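Local coordinates for putative transcriptional regulator protein (Vibrio parahaemolyticus, PDB 3ER6), which is a putative transcriptional regulator, probably binding DNA sequence-specifically through an AraC-type domain absent from this piece, which is its DJ-1/PfpI-like domain, at residues N162-S167 against V180-G185. The protein carries 1 engineered substitution. Residues are numbered along the deposited sequence; the frame is centred on the assembly and turned at random.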
loop_
_atom_site.group_PDB
_atom_site.type_symbol
_atom_site.label_atom_id
_atom_site.label_comp_id
_atom_site.label_asym_id
_atom_site.label_seq_id
_atom_site.Cartn_x
_atom_site.Cartn_y
_atom_site.Cartn_z
ATOM N N ASN A 162 18.227 -5.745 -15.463
ATOM C CA ASN A 162 17.480 -4.574 -15.006
ATOM C C ASN A 162 16.042 -4.831 -14.675
ATOM O O ASN A 162 15.247 -3.878 -14.633
ATOM C CB ASN A 162 17.544 -3.459 -16.042
ATOM C CG ASN A 162 18.653 -2.541 -15.752
ATOM O OD1 ASN A 162 18.782 -2.025 -14.618
ATOM N ND2 ASN A 162 19.505 -2.342 -16.736
ATOM N N VAL A 163 15.708 -6.096 -14.465
ATOM C CA VAL A 163 14.331 -6.471 -14.151
ATOM C C VAL A 163 14.303 -6.875 -12.671
ATOM O O VAL A 163 15.063 -7.749 -12.229
ATOM C CB VAL A 163 13.815 -7.644 -15.064
ATOM C CG1 VAL A 163 12.354 -8.010 -14.714
ATOM C CG2 VAL A 163 13.981 -7.285 -16.529
ATOM N N TYR A 164 13.421 -6.255 -11.907
ATOM C CA TYR A 164 13.285 -6.491 -10.464
ATOM C C TYR A 164 11.913 -7.066 -10.191
ATOM O O TYR A 164 10.899 -6.445 -10.536
ATOM C CB TYR A 164 13.391 -5.143 -9.690
ATOM C CG TYR A 164 14.689 -4.427 -9.885
ATOM C CD1 TYR A 164 15.624 -4.352 -8.833
ATOM C CD2 TYR A 164 14.979 -3.800 -11.094
ATOM C CE1 TYR A 164 16.826 -3.666 -8.976
ATOM C CE2 TYR A 164 16.216 -3.128 -11.284
ATOM C CZ TYR A 164 17.125 -3.090 -10.220
ATOM O OH TYR A 164 18.314 -2.449 -10.393
ATOM N N LEU A 165 11.863 -8.230 -9.573
ATOM C CA LEU A 165 10.644 -8.886 -9.265
ATOM C C LEU A 165 10.411 -8.941 -7.742
ATOM O O LEU A 165 11.305 -9.342 -6.959
ATOM C CB LEU A 165 10.639 -10.361 -9.767
ATOM C CG LEU A 165 10.992 -10.671 -11.241
ATOM C CD1 LEU A 165 10.854 -12.200 -11.472
ATOM C CD2 LEU A 165 10.092 -9.884 -12.226
ATOM N N SER A 166 9.198 -8.579 -7.320
ATOM C CA SER A 166 8.867 -8.643 -5.899
ATOM C C SER A 166 7.414 -9.248 -5.755
ATOM O O SER A 166 6.432 -8.597 -6.106
ATOM C CB SER A 166 8.978 -7.257 -5.238
ATOM O OG SER A 166 8.496 -7.351 -3.885
ATOM N N SER A 167 7.314 -10.498 -5.284
ATOM C CA SER A 167 6.024 -11.221 -5.128
ATOM C C SER A 167 4.970 -10.440 -4.329
ATOM O O SER A 167 3.825 -10.348 -4.721
ATOM C CB SER A 167 6.235 -12.561 -4.411
ATOM O OG SER A 167 6.961 -13.419 -5.249
ATOM N N VAL A 180 16.479 2.291 -4.112
ATOM C CA VAL A 180 16.933 3.444 -3.325
ATOM C C VAL A 180 18.453 3.463 -3.168
ATOM O O VAL A 180 19.053 4.498 -3.356
ATOM C CB VAL A 180 16.258 3.537 -1.921
ATOM C CG1 VAL A 180 16.914 4.672 -1.062
ATOM C CG2 VAL A 180 14.804 3.831 -2.129
ATOM N N GLU A 181 19.082 2.328 -2.836
ATOM C CA GLU A 181 20.528 2.361 -2.643
ATOM C C GLU A 181 21.252 2.699 -3.966
ATOM O O GLU A 181 22.169 3.498 -3.993
ATOM C CB GLU A 181 21.027 1.040 -2.049
ATOM C CG GLU A 181 22.490 1.080 -1.846
ATOM C CD GLU A 181 23.003 -0.126 -1.099
ATOM O OE1 GLU A 181 22.190 -0.872 -0.508
ATOM O OE2 GLU A 181 24.231 -0.304 -1.119
ATOM N N GLU A 182 20.790 2.119 -5.055
ATOM C CA GLU A 182 21.346 2.419 -6.393
ATOM C C GLU A 182 21.368 3.883 -6.739
ATOM O O GLU A 182 22.385 4.364 -7.241
ATOM C CB GLU A 182 20.578 1.662 -7.473
ATOM C CG GLU A 182 20.852 0.204 -7.367
ATOM C CD GLU A 182 20.402 -0.572 -8.595
ATOM O OE1 GLU A 182 20.867 -0.210 -9.722
ATOM O OE2 GLU A 182 19.614 -1.548 -8.397
ATOM N N TYR A 183 20.268 4.604 -6.496
ATOM C CA TYR A 183 20.226 6.014 -6.904
ATOM C C TYR A 183 20.725 6.991 -5.880
ATOM O O TYR A 183 21.266 8.040 -6.258
ATOM C CB TYR A 183 18.805 6.400 -7.300
ATOM C CG TYR A 183 18.402 5.770 -8.612
ATOM C CD1 TYR A 183 18.859 6.305 -9.826
ATOM C CD2 TYR A 183 17.590 4.659 -8.643
ATOM C CE1 TYR A 183 18.498 5.738 -11.033
ATOM C CE2 TYR A 183 17.212 4.061 -9.870
ATOM C CZ TYR A 183 17.684 4.611 -11.063
ATOM O OH TYR A 183 17.319 4.059 -12.287
ATOM N N PHE A 184 20.498 6.667 -4.594
ATOM C CA PHE A 184 20.712 7.612 -3.514
ATOM C C PHE A 184 21.805 7.187 -2.514
ATOM O O PHE A 184 22.255 8.000 -1.704
ATOM C CB PHE A 184 19.395 7.896 -2.758
ATOM C CG PHE A 184 18.306 8.432 -3.621
ATOM C CD1 PHE A 184 18.489 9.621 -4.332
ATOM C CD2 PHE A 184 17.092 7.772 -3.730
ATOM C CE1 PHE A 184 17.489 10.132 -5.141
ATOM C CE2 PHE A 184 16.078 8.293 -4.538
ATOM C CZ PHE A 184 16.271 9.466 -5.242
ATOM N N GLY A 185 22.217 5.927 -2.537
ATOM C CA GLY A 185 23.287 5.490 -1.673
ATOM C C GLY A 185 22.859 4.815 -0.378
ATOM O O GLY A 185 21.653 4.717 -0.054
#
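Y164 and E182 reach toward each other from opposite directions, the phenol hydroxyl of a strand residue meeting a carboxylate oxygen of a helix residue, and their one hydrogen bond carries the whole contact between 162-167 and 180-185. The phenol donates: Y164 OH lies 2.5 Å from E182 OE2, a short bond, and reaches that oxygen on its syn side, 17° out of the carboxylate plane. OE2 itself sits at the edge of the tyrosine ring, near the ring plane, and the two flat groups are turned 35° against each other. E182 runs extended beyond CG (chi2 -166°), which carries its carboxylate from the helix across to the phenol. E182 OE1 stands 3.5 Å from Y164 OH, too badly aligned to accept a bond from it.

The opposite charge comes from K110, on the neighbouring parallel strand 110-114: its NZ forms a salt bridge with E182 OE1 and hydrogen bonds with Y164 OH and N162 OD1. Apolar contact is left to the tyrosine ring, which packs on I179 and V175, about one and two turns earlier in the helix that bears E182.

Strand 163-166 and helix 173-184 are consecutive elements of the DJ-1/PfpI-like alpha/beta domain, so the bond ties a sheet strand to the helix covering it. With the phenol hydrogen on OE2 and the K110 ammonium on OE1, the carboxylate is probably held in its ionised form.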